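Local coordinates for protein SAHS4 (Ramazzottius varieornatus, PDB 5Z4G) that binds zinc ions and, as a secreted heat-soluble tardigrade protein, probably acts as a molecular shield when water is scarce, at residues Q59-K64 / G152-K157. Numbering follows the deposited sequence. Where two conformers were deposited one is given.
Sequences QKTLLK and GKRWYK
Arg154 reaches from strand 150-159 to Thr61, just ahead of strand 62-66, and carries the polar half of this buried contact. With CG anti to the backbone N (chi1 -159°) and the chain extended as far as NE, its guanidinium arrives edge-on, and NH1 donates to Thr61 OG1 at 2.8 Å, close to the guanidinium plane. A water at the same edge completes the link: it accepts from Arg154 NH2 at 2.7 Å, accepts from Thr61 OG1, and donates to the carbonyl oxygen of Gln59. The threonine hydroxyl takes the NH1 hydrogen and gives its own to the water, a pairing that fixes its orientation. Arg154 NH1 also donates to Tyr156 OH, 3.2 Å away and tilted from the guanidinium plane, so one nitrogen bridges the hydroxyls of Thr61, across the contact, and Tyr156, on its own strand.

Two residues on, Tyr156 supplies the ring of the apolar contact. It receives Leu63 CD2 over one face, offset toward the rim, with CD2 4.3 Å from Tyr156 CZ. The edge of the ring turns to Thr61, where Tyr156 CE2 lies 4.1 Å from Thr61 O; the OH is also hydrogen-bonded to Gln143 OE1 on the neighbouring strand 140-147.

No backbone bonds join the two segments, because strand 26-30 runs between them in the antiparallel sheet, Ser30 and Trp28 making backbone hydrogen bonds to Thr61 and Leu63, respectively. Inward-facing side chains bridging over an intervening strand, with an arginine linked to a tyrosine hydroxyl and a bound water, are consistent with the interior of a fatty-acid-binding-protein-like beta-barrel.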
ATOM      1  N   GLN A  59      12.958 -10.252  -3.381  1.00 29.70           N
ATOM      2  CA  GLN A  59      11.751  -9.810  -4.089  1.00 27.23           C
ATOM      3  C   GLN A  59      11.412  -8.332  -3.858  1.00 23.22           C
ATOM      4  O   GLN A  59      11.158  -7.911  -2.734  1.00 25.40           O
ATOM      5  CB  GLN A  59      10.550 -10.700  -3.727  1.00 29.18           C
ATOM      6  CG  GLN A  59       9.269 -10.376  -4.492  1.00 29.82           C
ATOM      7  CD  GLN A  59       9.420 -10.571  -5.990  1.00 31.75           C
ATOM      8  OE1 GLN A  59       9.657 -11.686  -6.465  1.00 35.56           O
ATOM      9  NE2 GLN A  59       9.295  -9.488  -6.740  1.00 30.71           N
ATOM     10  N   LYS A  60      11.416  -7.556  -4.938  1.00 20.20           N
ATOM     11  CA  LYS A  60      11.030  -6.143  -4.885  1.00 17.58           C
ATOM     12  C   LYS A  60       9.532  -5.937  -5.064  1.00 15.61           C
ATOM     13  O   LYS A  60       8.861  -6.717  -5.739  1.00 17.59           O
ATOM     14  CB  LYS A  60      11.795  -5.338  -5.942  1.00 18.97           C
ATOM     15  CG  LYS A  60      13.298  -5.270  -5.710  1.00 22.56           C
ATOM     16  CD  LYS A  60      13.626  -4.384  -4.520  1.00 24.52           C
ATOM     17  CE  LYS A  60      15.098  -4.052  -4.473  1.00 27.10           C
ATOM     18  NZ  LYS A  60      15.387  -3.160  -3.321  1.00 28.75           N
ATOM     19  N   THR A  61       9.028  -4.874  -4.450  1.00 13.40           N
ATOM     20  CA  THR A  61       7.699  -4.360  -4.721  1.00 12.18           C
ATOM     21  C   THR A  61       7.857  -3.032  -5.438  1.00 11.35           C
ATOM     22  O   THR A  61       8.622  -2.164  -4.994  1.00 11.88           O
ATOM     23  CB  THR A  61       6.915  -4.109  -3.407  1.00 13.52           C
ATOM     24  OG1 THR A  61       6.816  -5.321  -2.653  1.00 15.16           O
ATOM     25  CG2 THR A  61       5.508  -3.561  -3.663  1.00 14.39           C
ATOM     26  N   LEU A  62       7.126  -2.881  -6.537  1.00 11.48           N
ATOM     27  CA  LEU A  62       6.979  -1.599  -7.204  1.00 11.57           C
ATOM     28  C   LEU A  62       5.576  -1.072  -6.954  1.00 11.73           C
ATOM     29  O   LEU A  62       4.593  -1.792  -7.109  1.00 14.20           O
ATOM     30  CB  LEU A  62       7.264  -1.717  -8.705  1.00 13.63           C
ATOM     31  CG  LEU A  62       8.618  -2.301  -9.105  1.00 14.90           C
ATOM     32  CD1 LEU A  62       8.765  -2.296 -10.619  1.00 17.51           C
ATOM     33  CD2 LEU A  62       9.783  -1.571  -8.441  1.00 16.81           C
ATOM     34  N   LEU A  63       5.489   0.189  -6.566  1.00 11.06           N
ATOM     35  CA  LEU A  63       4.216   0.815  -6.296  1.00 11.15           C
ATOM     36  C   LEU A  63       4.109   2.087  -7.126  1.00 10.67           C
ATOM     37  O   LEU A  63       5.038   2.888  -7.156  1.00 11.89           O
ATOM     38  CB  LEU A  63       4.164   1.116  -4.803  1.00 14.76           C
ATOM     39  CG  LEU A  63       3.055   1.921  -4.180  1.00 16.06           C
ATOM     40  CD1 LEU A  63       1.721   1.248  -4.422  1.00 18.36           C
ATOM     41  CD2 LEU A  63       3.376   1.983  -2.693  1.00 19.35           C
ATOM     42  N   LYS A  64       2.983   2.275  -7.810  1.00 10.10           N
ATOM     43  CA  LYS A  64       2.792   3.487  -8.605  1.00 10.14           C
ATOM     44  C   LYS A  64       1.429   4.096  -8.322  1.00  9.48           C
ATOM     45  O   LYS A  64       0.423   3.401  -8.392  1.00 10.76           O
ATOM     46  CB  LYS A  64       2.964   3.197 -10.108  1.00 13.31           C
ATOM     47  CG  LYS A  64       2.983   4.456 -10.979  1.00 14.52           C
ATOM     48  CD  LYS A  64       3.555   4.194 -12.357  1.00 21.07           C
ATOM     49  CE  LYS A  64       2.485   3.834 -13.365  1.00 24.55           C
ATOM     50  NZ  LYS A  64       2.889   4.262 -14.735  1.00 31.01           N
ATOM     51  N   GLY A 152       3.860  -2.272  11.350  1.00 15.31           N
ATOM     52  CA  GLY A 152       5.068  -2.432  10.555  1.00 15.25           C
ATOM     53  C   GLY A 152       5.320  -1.191   9.718  1.00 15.30           C
ATOM     54  O   GLY A 152       4.415  -0.401   9.486  1.00 15.07           O
ATOM     55  N   LYS A 153       6.559  -1.004   9.278  1.00 15.55           N
ATOM     56  CA  LYS A 153       6.903   0.152   8.448  1.00 15.68           C
ATOM     57  C   LYS A 153       7.819  -0.294   7.333  1.00 15.38           C
ATOM     58  O   LYS A 153       8.813  -0.974   7.566  1.00 18.80           O
ATOM     59  CB  LYS A 153       7.573   1.263   9.273  1.00 19.24           C
ATOM     60  CG  LYS A 153       6.767   1.768  10.462  1.00 25.30           C
ATOM     61  CD  LYS A 153       7.586   2.667  11.372  1.00 34.29           C
ATOM     62  CE  LYS A 153       6.784   3.072  12.603  1.00 38.56           C
ATOM     63  NZ  LYS A 153       7.385   4.251  13.292  1.00 42.99           N
ATOM     64  N   ARG A 154       7.467   0.082   6.114  1.00 12.26           N
ATOM     65  CA  ARG A 154       8.294  -0.215   4.951  1.00 11.39           C
ATOM     66  C   ARG A 154       8.688   1.059   4.229  1.00 10.85           C
ATOM     67  O   ARG A 154       7.877   1.987   4.090  1.00 12.56           O
ATOM     68  CB  ARG A 154       7.537  -1.119   3.998  1.00 12.28           C
ATOM     69  CG  ARG A 154       8.437  -1.869   3.058  1.00 14.06           C
ATOM     70  CD  ARG A 154       7.601  -2.722   2.158  1.00 15.50           C
ATOM     71  NE  ARG A 154       8.421  -3.742   1.528  1.00 16.72           N
ATOM     72  CZ  ARG A 154       8.067  -4.405   0.438  1.00 16.45           C
ATOM     73  NH1 ARG A 154       6.918  -4.120  -0.167  1.00 17.05           N
ATOM     74  NH2 ARG A 154       8.876  -5.327  -0.061  1.00 17.61           N
ATOM     75  N   TRP A 155       9.933   1.098   3.760  0.64 10.90           N
ATOM     76  CA  TRP A 155      10.450   2.254   3.032  0.64 10.53           C
ATOM     77  C   TRP A 155      10.648   1.970   1.553  0.64  9.68           C
ATOM     78  O   TRP A 155      11.010   0.858   1.159  0.64 10.59           O
ATOM     79  CB  TRP A 155      11.753   2.759   3.656  0.64 13.05           C
ATOM     80  CG  TRP A 155      11.537   3.391   5.001  0.64 15.77           C
ATOM     81  CD1 TRP A 155      11.354   4.720   5.261  0.64 17.62           C
ATOM     82  CD2 TRP A 155      11.456   2.719   6.264  0.64 18.28           C
ATOM     83  NE1 TRP A 155      11.172   4.921   6.611  0.64 20.09           N
ATOM     84  CE2 TRP A 155      11.231   3.711   7.251  0.64 19.99           C
ATOM     85  CE3 TRP A 155      11.560   1.376   6.662  0.64 19.11           C
ATOM     86  CZ2 TRP A 155      11.107   3.404   8.613  0.64 22.59           C
ATOM     87  CZ3 TRP A 155      11.437   1.068   8.023  0.64 21.82           C
ATOM     88  CH2 TRP A 155      11.211   2.083   8.978  0.64 22.89           C
ATOM     89  N   TYR A 156      10.396   3.003   0.751  1.00  9.70           N
ATOM     90  CA  TYR A 156      10.525   2.948  -0.707  1.00  9.83           C
ATOM     91  C   TYR A 156      11.325   4.145  -1.189  1.00  9.78           C
ATOM     92  O   TYR A 156      11.309   5.200  -0.548  1.00 11.08           O
ATOM     93  CB  TYR A 156       9.149   3.017  -1.386  1.00 10.62           C
ATOM     94  CG  TYR A 156       8.199   1.879  -1.080  1.00 10.68           C
ATOM     95  CD1 TYR A 156       7.537   1.797   0.157  1.00 10.71           C
ATOM     96  CD2 TYR A 156       7.925   0.901  -2.039  1.00 10.61           C
ATOM     97  CE1 TYR A 156       6.681   0.755   0.437  1.00 11.97           C
ATOM     98  CE2 TYR A 156       7.066  -0.157  -1.766  1.00 10.69           C
ATOM     99  CZ  TYR A 156       6.431  -0.210  -0.527  1.00 11.17           C
ATOM    100  OH  TYR A 156       5.550  -1.229  -0.204  1.00 13.13           O
ATOM    101  N   LYS A 157      11.997   3.973  -2.328  0.74 10.08           N
ATOM    102  CA  LYS A 157      12.709   5.044  -3.025  0.74 10.19           C
ATOM    103  C   LYS A 157      11.976   5.364  -4.306  0.74  9.04           C
ATOM    104  O   LYS A 157      11.499   4.453  -4.994  0.74 10.04           O
ATOM    105  CB  LYS A 157      14.146   4.611  -3.365  0.74 12.89           C
ATOM    106  CG  LYS A 157      15.098   4.496  -2.182  0.74 15.81           C
ATOM    107  CD  LYS A 157      15.378   5.817  -1.469  0.74 20.38           C
ATOM    108  CE  LYS A 157      16.309   6.751  -2.228  0.74 23.21           C
ATOM    109  NZ  LYS A 157      16.659   7.938  -1.396  0.74 25.50           N
TER
HETATM  110  O   HOH W   1       8.639  -7.159  -2.056  1.00 19.23           O